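Local atomic coordinates of outer surface protein (Bacillus cereus ATCC 14579, PDB entry 1X7F), a protein that is of unproven function but probably acts as a 6-phospho-N-acetylmuramidase, hydrolysing glycosides of N-acetylmuramic acid 6-phosphate during cell-wall recycling. Residues N146-I151 against G169-Y174; Y185-S190 against T241-D246. All coordinates share one frame; numbering follows the deposited sequence.

Interaction 1. Residues N146-I151 against G169-Y174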
ATOM      1  N   ASN A 146       3.198  15.895   7.998  1.00 33.55           N
ATOM      2  CA  ASN A 146       1.859  15.442   7.661  1.00 34.63           C
ATOM      3  C   ASN A 146       1.620  15.655   6.167  1.00 34.46           C
ATOM      4  O   ASN A 146       1.618  16.788   5.689  1.00 35.09           O
ATOM      5  CB  ASN A 146       0.820  16.227   8.492  1.00 33.83           C
ATOM      6  CG  ASN A 146      -0.569  15.581   8.483  1.00 35.57           C
ATOM      7  OD1 ASN A 146      -0.907  14.764   7.613  1.00 36.71           O
ATOM      8  ND2 ASN A 146      -1.368  15.934   9.468  1.00 34.48           N
ATOM      9  N   VAL A 147       1.418  14.567   5.433  1.00 35.33           N
ATOM     10  CA  VAL A 147       1.117  14.648   3.992  1.00 35.63           C
ATOM     11  C   VAL A 147      -0.326  15.110   3.743  1.00 36.54           C
ATOM     12  O   VAL A 147      -0.608  15.738   2.715  1.00 35.90           O
ATOM     13  CB  VAL A 147       1.411  13.312   3.268  1.00 34.81           C
ATOM     14  CG1 VAL A 147       1.276  13.449   1.753  1.00 34.00           C
ATOM     15  CG2 VAL A 147       2.820  12.867   3.578  1.00 36.39           C
ATOM     16  N   SER A 148      -1.211  14.850   4.716  1.00 36.81           N
ATOM     17  CA  SER A 148      -2.654  14.998   4.539  1.00 38.10           C
ATOM     18  C   SER A 148      -3.221  16.422   4.418  1.00 39.10           C
ATOM     19  O   SER A 148      -4.433  16.585   4.333  1.00 40.48           O
ATOM     20  CB  SER A 148      -3.410  14.221   5.626  1.00 38.27           C
ATOM     21  OG  SER A 148      -3.011  12.861   5.652  1.00 36.79           O
ATOM     22  N   ASN A 149      -2.354  17.430   4.408  0.50 39.44           N
ATOM     23  CA  ASN A 149      -2.772  18.813   4.212  0.50 39.71           C
ATOM     24  C   ASN A 149      -2.332  19.282   2.825  0.50 40.76           C
ATOM     25  O   ASN A 149      -1.136  19.384   2.541  0.50 40.81           O
ATOM     26  CB  ASN A 149      -2.190  19.715   5.307  0.50 39.13           C
ATOM     27  CG  ASN A 149      -3.003  20.996   5.527  0.50 38.02           C
ATOM     28  OD1 ASN A 149      -3.965  21.288   4.812  0.50 33.91           O
ATOM     29  ND2 ASN A 149      -2.610  21.763   6.538  0.50 36.84           N
ATOM     30  N   ASP A 150      -3.313  19.557   1.968  1.00 41.53           N
ATOM     31  CA  ASP A 150      -3.066  19.882   0.560  1.00 41.98           C
ATOM     32  C   ASP A 150      -2.746  21.359   0.344  1.00 41.81           C
ATOM     33  O   ASP A 150      -3.492  22.094  -0.308  1.00 41.93           O
ATOM     34  CB  ASP A 150      -4.259  19.427  -0.297  1.00 42.53           C
ATOM     35  CG  ASP A 150      -4.091  19.738  -1.784  1.00 43.17           C
ATOM     36  OD1 ASP A 150      -2.953  19.671  -2.315  1.00 43.35           O
ATOM     37  OD2 ASP A 150      -5.066  20.058  -2.495  1.00 43.75           O
ATOM     38  N   ILE A 151      -1.615  21.778   0.894  1.00 41.93           N
ATOM     39  CA  ILE A 151      -1.142  23.147   0.774  1.00 41.61           C
ATOM     40  C   ILE A 151       0.343  23.152   0.406  1.00 42.12           C
ATOM     41  O   ILE A 151       1.020  22.118   0.519  1.00 42.11           O
ATOM     42  CB  ILE A 151      -1.385  23.926   2.085  1.00 41.59           C
ATOM     43  CG1 ILE A 151      -0.880  23.123   3.289  1.00 41.74           C
ATOM     44  CG2 ILE A 151      -2.868  24.270   2.233  1.00 41.70           C
ATOM     45  CD1 ILE A 151      -0.481  23.970   4.487  1.00 43.26           C
ATOM     46  N   GLY A 169       7.508  12.003   5.029  1.00 34.45           N
ATOM     47  CA  GLY A 169       6.117  12.354   5.140  1.00 34.64           C
ATOM     48  C   GLY A 169       5.227  11.159   5.433  1.00 35.54           C
ATOM     49  O   GLY A 169       5.437  10.064   4.897  1.00 36.00           O
ATOM     50  N   CYS A 170       4.227  11.366   6.285  1.00 34.71           N
ATOM     51  CA  CYS A 170       3.215  10.346   6.501  1.00 34.49           C
ATOM     52  C   CYS A 170       1.843  10.984   6.627  1.00 33.99           C
ATOM     53  O   CYS A 170       1.671  11.994   7.305  1.00 34.08           O
ATOM     54  CB  CYS A 170       3.540   9.488   7.728  1.00 33.31           C
ATOM     55  SG  CYS A 170       2.408   8.116   8.010  1.00 36.59           S
ATOM     56  N   HIS A 171       0.875  10.377   5.951  1.00 33.91           N
ATOM     57  CA  HIS A 171      -0.519  10.766   6.046  1.00 33.40           C
ATOM     58  C   HIS A 171      -1.077  10.532   7.442  1.00 33.75           C
ATOM     59  O   HIS A 171      -0.493   9.762   8.213  1.00 33.70           O
ATOM     60  CB  HIS A 171      -1.324   9.932   5.077  1.00 33.00           C
ATOM     61  CG  HIS A 171      -1.364  10.478   3.690  1.00 31.95           C
ATOM     62  ND1 HIS A 171      -2.254  11.459   3.302  1.00 30.70           N
ATOM     63  CD2 HIS A 171      -0.664  10.141   2.581  1.00 30.98           C
ATOM     64  CE1 HIS A 171      -2.083  11.722   2.020  1.00 30.59           C
ATOM     65  NE2 HIS A 171      -1.117  10.942   1.562  1.00 33.45           N
ATOM     66  N   ASN A 172      -2.205  11.188   7.756  1.00 33.52           N
ATOM     67  CA  ASN A 172      -2.989  10.874   8.956  1.00 33.79           C
ATOM     68  C   ASN A 172      -3.757   9.576   8.747  1.00 34.20           C
ATOM     69  O   ASN A 172      -3.927   9.112   7.616  1.00 33.48           O
ATOM     70  CB  ASN A 172      -4.014  11.963   9.270  1.00 33.40           C
ATOM     71  CG  ASN A 172      -3.426  13.160   9.982  1.00 35.76           C
ATOM     72  OD1 ASN A 172      -2.539  13.046  10.828  1.00 36.48           O
ATOM     73  ND2 ASN A 172      -3.954  14.336   9.659  1.00 40.17           N
ATOM     74  N   PHE A 173      -4.235   8.990   9.839  1.00 34.53           N
ATOM     75  CA  PHE A 173      -5.258   7.965   9.726  1.00 34.99           C
ATOM     76  C   PHE A 173      -6.509   8.544  10.362  1.00 34.60           C
ATOM     77  O   PHE A 173      -6.434   9.596  11.004  1.00 33.05           O
ATOM     78  CB  PHE A 173      -4.838   6.602  10.318  1.00 34.25           C
ATOM     79  CG  PHE A 173      -4.421   6.637  11.777  1.00 35.17           C
ATOM     80  CD1 PHE A 173      -5.262   7.145  12.760  1.00 31.14           C
ATOM     81  CD2 PHE A 173      -3.200   6.066  12.167  1.00 35.58           C
ATOM     82  CE1 PHE A 173      -4.897   7.149  14.097  1.00 33.31           C
ATOM     83  CE2 PHE A 173      -2.810   6.055  13.501  1.00 35.21           C
ATOM     84  CZ  PHE A 173      -3.660   6.610  14.478  1.00 37.41           C
ATOM     85  N   TYR A 174      -7.650   7.870  10.169  1.00 34.51           N
ATOM     86  CA  TYR A 174      -8.958   8.437  10.550  1.00 33.87           C
ATOM     87  C   TYR A 174      -9.828   7.424  11.294  1.00 34.43           C
ATOM     88  O   TYR A 174     -10.423   6.531  10.668  1.00 35.34           O
ATOM     89  CB  TYR A 174      -9.656   9.025   9.308  1.00 33.02           C
ATOM     90  CG  TYR A 174      -8.859  10.172   8.754  1.00 31.79           C
ATOM     91  CD1 TYR A 174      -7.846   9.955   7.809  1.00 31.94           C
ATOM     92  CD2 TYR A 174      -9.062  11.480   9.230  1.00 32.20           C
ATOM     93  CE1 TYR A 174      -7.061  11.024   7.337  1.00 30.23           C
ATOM     94  CE2 TYR A 174      -8.297  12.551   8.756  1.00 29.04           C
ATOM     95  CZ  TYR A 174      -7.300  12.309   7.820  1.00 30.69           C
ATOM     96  OH  TYR A 174      -6.541  13.363   7.358  1.00 32.98           O
TER

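Interaction 2. Residues Y185-S190 against T241-D246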
ATOM      1  N   TYR A 185      -8.330  13.964  -3.493  1.00 35.81           N
ATOM      2  CA  TYR A 185      -7.622  14.792  -2.518  1.00 35.69           C
ATOM      3  C   TYR A 185      -6.331  14.102  -2.060  1.00 35.30           C
ATOM      4  O   TYR A 185      -5.267  14.726  -2.009  1.00 35.60           O
ATOM      5  CB  TYR A 185      -8.535  15.151  -1.323  1.00 35.08           C
ATOM      6  CG  TYR A 185      -7.857  15.960  -0.234  1.00 34.88           C
ATOM      7  CD1 TYR A 185      -7.740  17.348  -0.340  1.00 33.86           C
ATOM      8  CD2 TYR A 185      -7.332  15.338   0.906  1.00 33.53           C
ATOM      9  CE1 TYR A 185      -7.124  18.094   0.650  1.00 32.57           C
ATOM     10  CE2 TYR A 185      -6.702  16.078   1.907  1.00 32.54           C
ATOM     11  CZ  TYR A 185      -6.594  17.451   1.767  1.00 34.19           C
ATOM     12  OH  TYR A 185      -5.974  18.196   2.743  1.00 34.13           O
ATOM     13  N   PHE A 186      -6.445  12.814  -1.730  1.00 34.88           N
ATOM     14  CA  PHE A 186      -5.322  11.982  -1.288  1.00 33.68           C
ATOM     15  C   PHE A 186      -4.167  11.957  -2.295  1.00 34.26           C
ATOM     16  O   PHE A 186      -2.991  11.975  -1.911  1.00 34.31           O
ATOM     17  CB  PHE A 186      -5.832  10.563  -1.016  1.00 33.36           C
ATOM     18  CG  PHE A 186      -4.750   9.513  -0.959  1.00 33.38           C
ATOM     19  CD1 PHE A 186      -4.090   9.238   0.239  1.00 32.53           C
ATOM     20  CD2 PHE A 186      -4.395   8.800  -2.096  1.00 35.46           C
ATOM     21  CE1 PHE A 186      -3.100   8.280   0.299  1.00 32.14           C
ATOM     22  CE2 PHE A 186      -3.394   7.826  -2.042  1.00 35.26           C
ATOM     23  CZ  PHE A 186      -2.751   7.571  -0.840  1.00 35.08           C
ATOM     24  N   ILE A 187      -4.514  11.903  -3.581  1.00 34.38           N
ATOM     25  CA  ILE A 187      -3.536  11.931  -4.664  1.00 33.78           C
ATOM     26  C   ILE A 187      -2.840  13.291  -4.773  1.00 33.88           C
ATOM     27  O   ILE A 187      -1.616  13.343  -4.849  1.00 34.76           O
ATOM     28  CB  ILE A 187      -4.207  11.505  -6.002  1.00 34.09           C
ATOM     29  CG1 ILE A 187      -4.657  10.025  -5.959  1.00 33.63           C
ATOM     30  CG2 ILE A 187      -3.309  11.822  -7.215  1.00 33.10           C
ATOM     31  CD1 ILE A 187      -3.531   8.959  -5.945  1.00 33.96           C
ATOM     32  N   ARG A 188      -3.605  14.383  -4.785  1.00 33.61           N
ATOM     33  CA  ARG A 188      -3.013  15.732  -4.787  1.00 35.02           C
ATOM     34  C   ARG A 188      -1.978  15.885  -3.663  1.00 35.08           C
ATOM     35  O   ARG A 188      -0.861  16.338  -3.910  1.00 36.12           O
ATOM     36  CB  ARG A 188      -4.081  16.842  -4.679  1.00 34.14           C
ATOM     37  CG  ARG A 188      -4.907  17.066  -5.949  1.00 35.38           C
ATOM     38  CD  ARG A 188      -5.732  18.371  -5.988  1.00 35.58           C
ATOM     39  NE  ARG A 188      -6.532  18.594  -4.780  1.00 40.96           N
ATOM     40  CZ  ARG A 188      -7.769  18.125  -4.568  1.00 44.35           C
ATOM     41  NH1 ARG A 188      -8.397  17.391  -5.485  1.00 45.51           N
ATOM     42  NH2 ARG A 188      -8.394  18.402  -3.429  1.00 44.35           N
ATOM     43  N   CYS A 189      -2.363  15.497  -2.446  1.00 35.19           N
ATOM     44  CA  CYS A 189      -1.485  15.536  -1.272  1.00 35.14           C
ATOM     45  C   CYS A 189      -0.207  14.742  -1.482  1.00 34.73           C
ATOM     46  O   CYS A 189       0.889  15.253  -1.260  1.00 34.03           O
ATOM     47  CB  CYS A 189      -2.196  14.975  -0.037  1.00 35.57           C
ATOM     48  SG  CYS A 189      -3.509  15.993   0.655  1.00 35.34           S
ATOM     49  N   SER A 190      -0.364  13.486  -1.889  1.00 34.88           N
ATOM     50  CA  SER A 190       0.769  12.591  -2.124  1.00 35.18           C
ATOM     51  C   SER A 190       1.688  13.038  -3.275  1.00 35.66           C
ATOM     52  O   SER A 190       2.895  12.812  -3.218  1.00 36.15           O
ATOM     53  CB  SER A 190       0.275  11.161  -2.355  1.00 34.84           C
ATOM     54  OG  SER A 190      -0.609  10.765  -1.330  1.00 31.64           O
ATOM     55  N   THR A 241      -0.699   3.214  -6.687  1.00 34.98           N
ATOM     56  CA  THR A 241      -0.815   4.641  -7.049  1.00 34.72           C
ATOM     57  C   THR A 241       0.522   5.174  -7.591  1.00 35.17           C
ATOM     58  O   THR A 241       0.554   6.136  -8.353  1.00 35.57           O
ATOM     59  CB  THR A 241      -1.292   5.522  -5.855  1.00 34.32           C
ATOM     60  OG1 THR A 241      -0.347   5.436  -4.783  1.00 35.57           O
ATOM     61  CG2 THR A 241      -2.629   5.024  -5.243  1.00 31.76           C
ATOM     62  N   GLY A 242       1.619   4.516  -7.221  1.00 35.51           N
ATOM     63  CA  GLY A 242       2.965   5.033  -7.476  1.00 35.88           C
ATOM     64  C   GLY A 242       3.368   6.213  -6.594  1.00 36.59           C
ATOM     65  O   GLY A 242       4.426   6.803  -6.798  1.00 37.12           O
ATOM     66  N   LEU A 243       2.536   6.565  -5.613  1.00 36.80           N
ATOM     67  CA  LEU A 243       2.768   7.786  -4.835  1.00 37.61           C
ATOM     68  C   LEU A 243       3.087   7.528  -3.362  1.00 37.82           C
ATOM     69  O   LEU A 243       3.327   8.469  -2.603  1.00 39.07           O
ATOM     70  CB  LEU A 243       1.569   8.747  -4.961  1.00 37.26           C
ATOM     71  CG  LEU A 243       1.199   9.285  -6.357  1.00 37.40           C
ATOM     72  CD1 LEU A 243      -0.013  10.204  -6.261  1.00 34.06           C
ATOM     73  CD2 LEU A 243       2.368   9.995  -7.077  1.00 32.46           C
ATOM     74  N   ILE A 244       3.075   6.259  -2.965  1.00 37.38           N
ATOM     75  CA  ILE A 244       3.267   5.875  -1.574  1.00 37.28           C
ATOM     76  C   ILE A 244       4.390   4.869  -1.532  1.00 37.88           C
ATOM     77  O   ILE A 244       4.377   3.894  -2.282  1.00 38.91           O
ATOM     78  CB  ILE A 244       1.944   5.299  -0.942  1.00 37.93           C
ATOM     79  CG1 ILE A 244       0.814   6.350  -0.929  1.00 37.08           C
ATOM     80  CG2 ILE A 244       2.177   4.758   0.487  1.00 36.64           C
ATOM     81  CD1 ILE A 244       1.085   7.610  -0.013  1.00 35.25           C
ATOM     82  N   ASP A 245       5.375   5.129  -0.676  1.00 37.09           N
ATOM     83  CA  ASP A 245       6.499   4.222  -0.481  1.00 37.09           C
ATOM     84  C   ASP A 245       6.243   3.219   0.637  1.00 36.36           C
ATOM     85  O   ASP A 245       6.424   2.022   0.443  1.00 35.70           O
ATOM     86  CB  ASP A 245       7.782   5.016  -0.194  1.00 36.71           C
ATOM     87  CG  ASP A 245       8.017   6.105  -1.213  1.00 38.60           C
ATOM     88  OD1 ASP A 245       7.958   5.813  -2.429  1.00 40.52           O
ATOM     89  OD2 ASP A 245       8.252   7.285  -0.904  1.00 40.94           O
ATOM     90  N   ASP A 246       5.824   3.712   1.802  1.00 35.44           N
ATOM     91  CA  ASP A 246       5.684   2.866   2.988  1.00 35.28           C
ATOM     92  C   ASP A 246       4.224   2.637   3.373  1.00 35.50           C
ATOM     93  O   ASP A 246       3.417   3.567   3.378  1.00 35.96           O
ATOM     94  CB  ASP A 246       6.485   3.459   4.169  1.00 34.70           C
ATOM     95  CG  ASP A 246       7.983   3.524   3.892  1.00 35.11           C
ATOM     96  OD1 ASP A 246       8.423   3.033   2.823  1.00 37.91           O
ATOM     97  OD2 ASP A 246       8.813   4.030   4.678  1.00 34.75           O
TER
HETATM   98  O   HOH W   1       4.128  10.944  -2.087  0.50 29.07           O

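Interaction 1. Residues N146-I151 against G169-Y174
V147 packs its branched side chain over one face of the H171 imidazole, in the close-packed part of this contact. V147 CB stands over the ring centre, 3.8 Å from the H171 ring centroid and only 7° off its normal, a CH-pi contact. F186 stacks against the opposite face, holding the ring between two apolar surfaces. The other V147 branch comes alongside the backbone of the second segment, V147 CG2 lying 3.5 Å from G169 C. At the ring edge, S148 OG lies 2.8 Å from H171 ND1 in a hydrogen bond, and N172 N donates to S148 OG over 2.8 Å at 162°. With chi1 of -55°, the hydroxyl sits beside its own backbone N, from where it can meet both groups.

The two segments leave the C-terminal ends of neighbouring parallel strands, 142-146 and 167-170, of a (beta/alpha)8 barrel, the end where TIM-barrel enzymes carry their active sites. Pairing persists just past N146: V147 N donates to C170 O (3.2 Å), an oxygen that R121 also binds.

Toward solvent the packing is sparser. Partly exposed Y174 brings its OH to 3.7 Å from S148 CB, a glancing touch. N146, also partly exposed, folds OD1 back to S148 N (2.9 Å) in an Asx turn, and its ND2 binds the backbone oxygen of D123.

Interaction 2. Residues Y185-S190 against T241-D246
Apolar contacts between I187 and L243, and between F186 and I244, join helix 183-195 to the loop 241-246. I187 and L243 run nearly at right angles, and their ends meet with I187 CD1 3.7 Å from L243 CD1. F186 and I244 meet obliquely, F186 CZ lying 3.8 Å from I244 CG1, while T241 CG2 approaches the ring edge. At the closest backbone approach, S190 CB rests 3.8 Å from L243 CB, the serine serving as a small packing surface.

In the (beta/alpha)8 barrel this loop follows helix 231-240 and leads into strand 246-249; G242, with positive phi, is where the helical conformation is left.

Hydrogen bonds do not cross the contact directly but shape each side of it. A chi1 of -51° keeps S190 OG next to its own backbone N, turned back along the helix to donate to F186 O (2.7 Å), which S190 N reaches from the opposite face of the carbonyl plane. An ST turn sets the loop: L243 N donates to T241 OG1 over 3.2 Å, and that hydroxyl also hydrogen-bonds to L238 O.

Water supplies the polar bridge, donating to S190 O (2.5 Å) and to L243 O (2.7 Å), and S200 OG hydrogen-bonds to that second carbonyl.

In the fold
Taken together, the two contacts illustrate how chemistry follows place in a (beta/alpha)8 barrel. Interaction 1 is the more buried, joining adjacent strands where they give way to loops, and it combines hydrogen bonds with the packing of V147 on a histidine ring. Interaction 2, only partly buried, packs a helix of the outer layer on a loop before a later strand, and is mostly aliphatic and aromatic, its polar crossing left to water. Strand 167-170 and helix 183-195 follow each other in the chain, and the contacts meet directly: H171 NE2 is 2.9 Å from S190 OG, and S148 O 2.7 Å from Y185 OH, both probable hydrogen bonds.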